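Local structure of cortical-lytic enzyme (5JIP) at residues A[227-240]-A[302-316]. The protein probably acts as a muramidase of glycoside hydrolase family 25, hydrolysing spore cortex peptidoglycan during germination. Residues are numbered along the deposited sequence; the frame is centred on the assembly and turned at random.
With MG (magnesium ion), chain E.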
loop_
_atom_site.group_PDB
_atom_site.type_symbol
_atom_site.label_atom_id
_atom_site.label_comp_id
_atom_site.label_asym_id
_atom_site.label_seq_id
_atom_site.Cartn_x
_atom_site.Cartn_y
_atom_site.Cartn_z
ATOM N N ASP A 227 -7.514 -13.449 1.802
ATOM C CA ASP A 227 -6.660 -12.467 2.449
ATOM C C ASP A 227 -7.256 -11.065 2.369
ATOM O O ASP A 227 -7.069 -10.264 3.292
ATOM C CB ASP A 227 -5.262 -12.477 1.812
ATOM C CG ASP A 227 -4.553 -13.830 1.906
ATOM O OD1 ASP A 227 -4.883 -14.622 2.777
ATOM O OD2 ASP A 227 -3.636 -14.075 1.089
ATOM N N SER A 228 -8.026 -10.780 1.318
ATOM C CA SER A 228 -8.592 -9.445 1.133
ATOM C C SER A 228 -9.737 -9.146 2.105
ATOM O O SER A 228 -10.196 -8.013 2.152
ATOM C CB SER A 228 -9.078 -9.282 -0.297
ATOM O OG SER A 228 -7.963 -9.307 -1.184
ATOM N N LEU A 229 -10.218 -10.142 2.845
ATOM C CA LEU A 229 -11.197 -9.917 3.900
ATOM C C LEU A 229 -10.567 -9.823 5.283
ATOM O O LEU A 229 -11.251 -9.388 6.230
ATOM C CB LEU A 229 -12.235 -11.058 3.913
ATOM C CG LEU A 229 -13.151 -11.179 2.686
ATOM C CD1 LEU A 229 -14.067 -12.386 2.829
ATOM C CD2 LEU A 229 -13.965 -9.880 2.494
ATOM N N MET A 230 -9.295 -10.231 5.424
ATOM C CA MET A 230 -8.629 -10.417 6.719
ATOM C C MET A 230 -7.397 -9.525 6.891
ATOM O O MET A 230 -6.749 -9.156 5.906
ATOM C CB MET A 230 -8.183 -11.869 6.889
ATOM C CG MET A 230 -9.285 -12.851 6.700
ATOM S SD MET A 230 -8.816 -14.544 7.146
ATOM C CE MET A 230 -7.434 -14.878 6.054
ATOM N N PRO A 231 -7.026 -9.196 8.123
ATOM C CA PRO A 231 -5.709 -8.618 8.344
ATOM C C PRO A 231 -4.624 -9.604 7.949
ATOM O O PRO A 231 -4.820 -10.840 8.023
ATOM C CB PRO A 231 -5.690 -8.337 9.856
ATOM C CG PRO A 231 -7.138 -8.368 10.260
ATOM C CD PRO A 231 -7.758 -9.356 9.396
ATOM N N PRO A 232 -3.450 -9.111 7.580
ATOM C CA PRO A 232 -2.319 -10.016 7.340
ATOM C C PRO A 232 -1.900 -10.719 8.614
ATOM O O PRO A 232 -2.170 -10.260 9.733
ATOM C CB PRO A 232 -1.199 -9.093 6.850
ATOM C CG PRO A 232 -1.623 -7.767 7.097
ATOM C CD PRO A 232 -3.046 -7.698 7.523
ATOM N N SER A 233 -1.198 -11.833 8.419
ATOM C CA SER A 233 -0.596 -12.586 9.511
ATOM C C SER A 233 0.578 -11.830 10.121
ATOM O O SER A 233 1.141 -10.899 9.535
ATOM C CB SER A 233 -0.085 -13.947 9.029
ATOM O OG SER A 233 -1.125 -14.761 8.512
ATOM N N ALA A 234 0.951 -12.247 11.325
ATOM C CA ALA A 234 2.183 -11.755 11.924
ATOM C C ALA A 234 3.367 -12.075 11.020
ATOM O O ALA A 234 3.379 -13.065 10.286
ATOM C CB ALA A 234 2.409 -12.370 13.298
ATOM N N VAL A 235 4.370 -11.215 11.080
ATOM C CA VAL A 235 5.589 -11.444 10.315
ATOM C C VAL A 235 6.368 -12.606 10.937
ATOM O O VAL A 235 6.396 -12.777 12.154
ATOM C CB VAL A 235 6.427 -10.153 10.284
ATOM C CG1 VAL A 235 7.787 -10.358 9.568
ATOM C CG2 VAL A 235 5.611 -8.981 9.649
ATOM N N THR A 236 7.035 -13.384 10.097
ATOM C CA THR A 236 7.849 -14.492 10.573
ATOM C C THR A 236 9.290 -14.287 10.143
ATOM O O THR A 236 9.584 -13.484 9.252
ATOM C CB THR A 236 7.346 -15.844 10.049
ATOM O OG1 THR A 236 7.584 -15.960 8.646
ATOM C CG2 THR A 236 5.837 -15.981 10.337
ATOM N N GLY A 237 10.187 -15.017 10.801
ATOM C CA GLY A 237 11.595 -14.987 10.444
ATOM C C GLY A 237 12.296 -13.683 10.751
ATOM O O GLY A 237 13.299 -13.359 10.103
ATOM N N LEU A 238 11.831 -12.954 11.762
ATOM C CA LEU A 238 12.407 -11.663 12.078
ATOM C C LEU A 238 13.781 -11.864 12.696
ATOM O O LEU A 238 13.971 -12.722 13.552
ATOM C CB LEU A 238 11.514 -10.894 13.048
ATOM C CG LEU A 238 11.991 -9.487 13.410
ATOM C CD1 LEU A 238 12.026 -8.572 12.175
ATOM C CD2 LEU A 238 11.103 -8.896 14.544
ATOM N N ASN A 239 14.727 -11.037 12.285
ATOM C CA ASN A 239 16.110 -11.155 12.730
ATOM C C ASN A 239 16.746 -9.782 12.650
ATOM O O ASN A 239 16.417 -8.987 11.769
ATOM C CB ASN A 239 16.903 -12.144 11.873
ATOM C CG ASN A 239 18.338 -12.283 12.337
ATOM O OD1 ASN A 239 18.597 -12.613 13.497
ATOM N ND2 ASN A 239 19.277 -12.022 11.438
ATOM N N ALA A 240 17.651 -9.506 13.578
ATOM C CA ALA A 240 18.335 -8.225 13.579
ATOM C C ALA A 240 19.711 -8.395 14.195
ATOM O O ALA A 240 19.922 -9.269 15.039
ATOM C CB ALA A 240 17.550 -7.171 14.373
ATOM N N ALA A 302 2.948 -6.242 9.447
ATOM C CA ALA A 302 2.516 -6.138 8.066
ATOM C C ALA A 302 1.214 -5.348 7.993
ATOM O O ALA A 302 0.471 -5.245 8.970
ATOM C CB ALA A 302 2.327 -7.517 7.454
ATOM N N PHE A 303 0.937 -4.769 6.819
ATOM C CA PHE A 303 -0.388 -4.199 6.588
ATOM C C PHE A 303 -0.791 -4.469 5.146
ATOM O O PHE A 303 0.058 -4.710 4.282
ATOM C CB PHE A 303 -0.479 -2.685 6.922
ATOM C CG PHE A 303 0.499 -1.793 6.185
ATOM C CD1 PHE A 303 0.206 -1.283 4.920
ATOM C CD2 PHE A 303 1.689 -1.415 6.789
ATOM C CE1 PHE A 303 1.106 -0.444 4.261
ATOM C CE2 PHE A 303 2.574 -0.569 6.155
ATOM C CZ PHE A 303 2.300 -0.083 4.885
ATOM N N ASP A 304 -2.103 -4.472 4.901
ATOM C CA ASP A 304 -2.636 -4.863 3.604
ATOM C C ASP A 304 -3.247 -3.650 2.895
ATOM O O ASP A 304 -3.244 -2.534 3.407
ATOM C CB ASP A 304 -3.613 -6.039 3.750
ATOM C CG ASP A 304 -4.859 -5.711 4.567
ATOM O OD1 ASP A 304 -5.163 -4.525 4.808
ATOM O OD2 ASP A 304 -5.546 -6.680 4.958
ATOM N N ILE A 305 -3.720 -3.874 1.665
ATOM C CA ILE A 305 -4.116 -2.770 0.800
ATOM C C ILE A 305 -5.204 -1.919 1.419
ATOM O O ILE A 305 -5.229 -0.701 1.220
ATOM C CB ILE A 305 -4.534 -3.319 -0.577
ATOM C CG1 ILE A 305 -3.286 -3.877 -1.258
ATOM C CG2 ILE A 305 -5.170 -2.220 -1.436
ATOM C CD1 ILE A 305 -3.590 -4.635 -2.566
ATOM N N THR A 306 -6.118 -2.515 2.179
ATOM C CA THR A 306 -7.208 -1.730 2.736
ATOM C C THR A 306 -6.920 -1.280 4.161
ATOM O O THR A 306 -7.793 -0.717 4.804
ATOM C CB THR A 306 -8.539 -2.497 2.618
ATOM O OG1 THR A 306 -8.376 -3.866 2.989
ATOM C CG2 THR A 306 -9.020 -2.461 1.167
ATOM N N GLY A 307 -5.694 -1.457 4.650
ATOM C CA GLY A 307 -5.276 -0.754 5.845
ATOM C C GLY A 307 -5.457 -1.479 7.157
ATOM O O GLY A 307 -5.492 -0.821 8.208
ATOM N N ASP A 308 -5.587 -2.809 7.143
ATOM C CA ASP A 308 -5.482 -3.607 8.351
ATOM C C ASP A 308 -4.060 -4.097 8.576
ATOM O O ASP A 308 -3.273 -4.278 7.636
ATOM C CB ASP A 308 -6.429 -4.805 8.303
ATOM C CG ASP A 308 -7.874 -4.423 8.613
ATOM O OD1 ASP A 308 -8.107 -3.761 9.629
ATOM O OD2 ASP A 308 -8.770 -4.758 7.813
ATOM N N PHE A 309 -3.751 -4.329 9.846
ATOM C CA PHE A 309 -2.421 -4.695 10.315
ATOM C C PHE A 309 -2.397 -6.082 10.940
ATOM O O PHE A 309 -3.414 -6.589 11.414
ATOM C CB PHE A 309 -1.936 -3.700 11.353
ATOM C CG PHE A 309 -2.033 -2.293 10.889
ATOM C CD1 PHE A 309 -3.211 -1.591 11.036
ATOM C CD2 PHE A 309 -0.970 -1.688 10.262
ATOM C CE1 PHE A 309 -3.310 -0.273 10.591
ATOM C CE2 PHE A 309 -1.086 -0.389 9.790
ATOM C CZ PHE A 309 -2.261 0.306 9.957
ATOM N N SER A 310 -1.201 -6.667 10.951
ATOM C CA SER A 310 -0.894 -7.826 11.789
ATOM C C SER A 310 -1.477 -7.612 13.169
ATOM O O SER A 310 -1.272 -6.567 13.780
ATOM C CB SER A 310 0.628 -8.035 11.905
ATOM O OG SER A 310 1.254 -8.157 10.639
ATOM N N LYS A 311 -2.198 -8.619 13.674
ATOM C CA LYS A 311 -2.788 -8.471 15.001
ATOM C C LYS A 311 -1.711 -8.246 16.046
ATOM O O LYS A 311 -1.873 -7.417 16.953
ATOM C CB LYS A 311 -3.615 -9.702 15.349
ATOM C CG LYS A 311 -4.395 -9.559 16.657
ATOM C CD LYS A 311 -5.234 -10.828 16.947
ATOM C CE LYS A 311 -6.056 -10.684 18.227
ATOM N NZ LYS A 311 -5.205 -10.842 19.420
ATOM N N GLU A 312 -0.609 -8.974 15.934
ATOM C CA GLU A 312 0.509 -8.877 16.852
ATOM C C GLU A 312 1.752 -8.408 16.100
ATOM O O GLU A 312 1.960 -8.744 14.929
ATOM C CB GLU A 312 0.793 -10.239 17.534
ATOM C CG GLU A 312 -0.444 -10.913 18.184
ATOM C CD GLU A 312 -1.065 -10.123 19.342
ATOM O OE1 GLU A 312 -0.460 -9.132 19.816
ATOM O OE2 GLU A 312 -2.179 -10.498 19.784
ATOM N N ARG A 313 2.588 -7.645 16.793
ATOM C CA ARG A 313 3.891 -7.249 16.264
ATOM C C ARG A 313 4.945 -8.261 16.691
ATOM O O ARG A 313 5.256 -8.382 17.878
ATOM C CB ARG A 313 4.265 -5.859 16.743
ATOM C CG ARG A 313 3.390 -4.790 16.164
ATOM C CD ARG A 313 3.884 -3.442 16.560
ATOM N NE ARG A 313 3.065 -2.392 15.973
ATOM C CZ ARG A 313 3.087 -1.129 16.365
ATOM N NH1 ARG A 313 3.913 -0.750 17.332
ATOM N NH2 ARG A 313 2.290 -0.248 15.778
ATOM N N THR A 314 5.497 -8.977 15.723
ATOM C CA THR A 314 6.613 -9.868 15.991
ATOM C C THR A 314 7.794 -9.058 16.499
ATOM O O THR A 314 8.071 -7.959 16.010
ATOM C CB THR A 314 6.990 -10.625 14.725
ATOM O OG1 THR A 314 5.858 -11.372 14.246
ATOM C CG2 THR A 314 8.155 -11.573 14.978
ATOM N N GLU A 315 8.489 -9.602 17.496
ATOM C CA GLU A 315 9.552 -8.903 18.204
ATOM C C GLU A 315 10.867 -9.655 18.069
ATOM O O GLU A 315 10.893 -10.885 17.960
ATOM C CB GLU A 315 9.296 -8.796 19.706
ATOM C CG GLU A 315 8.125 -8.021 20.120
ATOM C CD GLU A 315 7.969 -8.067 21.629
ATOM O OE1 GLU A 315 8.795 -8.744 22.297
ATOM O OE2 GLU A 315 7.038 -7.424 22.139
ATOM N N TYR A 316 11.957 -8.895 18.129
ATOM C CA TYR A 316 13.301 -9.449 18.214
ATOM C C TYR A 316 14.092 -8.566 19.172
ATOM O O TYR A 316 14.236 -7.367 18.923
ATOM C CB TYR A 316 13.962 -9.511 16.835
ATOM C CG TYR A 316 15.292 -10.212 16.864
ATOM C CD1 TYR A 316 16.437 -9.539 17.237
ATOM C CD2 TYR A 316 15.389 -11.549 16.556
ATOM C CE1 TYR A 316 17.658 -10.183 17.288
ATOM C CE2 TYR A 316 16.601 -12.201 16.588
ATOM C CZ TYR A 316 17.737 -11.511 16.958
ATOM O OH TYR A 316 18.959 -12.149 17.014
HETATM MG MG MG E . -6.204 -8.442 4.078
HETATM O O HOH W 1 -10.209 -7.744 8.030
HETATM O O HOH W 2 -2.708 -11.028 12.276
HETATM O O HOH W 3 3.875 -9.028 12.945
HETATM O O HOH W 4 -7.964 -7.303 3.918
HETATM O O HOH W 5 -4.391 -9.522 4.378
#
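Pro-232 lies on the strand end at 302-304, its CB 3.9 Å from Ala-302 CB and its CG over the backbone of Ala-302 and Phe-303, while CD reaches the carbonyl of Asp-308. Val-235 adds CG2 beside Ala-302, and Pro-231 sets its CB against Asp-308 CB and Phe-309 O. Farther along, Leu-238 holds CG anti to its backbone N (chi1 -177°), on the Tyr-316 side, and chi2 then sets CD2 at 3.7 Å from Tyr-316 CB. The Tyr-316 ring receives a CH-pi contact over one face from Asn-239 CA; Ala-240 N lies above the centre of that face and is buried without a polar partner; Ala-240 CB packs near Tyr-316 CD1.

Around this apolar line, side-chain hydroxyls bind carbonyls of segment 227-240. Thr-314 OG1 donates to Val-235 O at 2.6 Å, in the carbonyl plane and on a lone pair. Ser-310 OG donates to Ser-233 O at 3.0 Å from well above the carbonyl plane and accepts a hydrogen bond from Ala-302 N; the two bonds would fix its rotation. Ser-233 O is also bound by Asn-254. One water joins Pro-232 O to Lys-311 N, and another links Val-235 N with Glu-312 O and Thr-314 N.

At the far edge a magnesium ion is held by Asp-227 O, Met-230 O (2.0 Å), Asp-304 OD2 (2.1 Å), two waters and Asp-258. Asp-308 N donates to Asp-304 OD1 at 2.9 Å, from above the carboxylate plane, while OD2 binds the metal. The carbonyls of Asp-227 and Met-230 thus share the magnesium ion with two aspartates, whose negative charge it probably offsets, so the ion ties the chain leaving the TIM-barrel domain to the C-terminal beta domain by direct coordination.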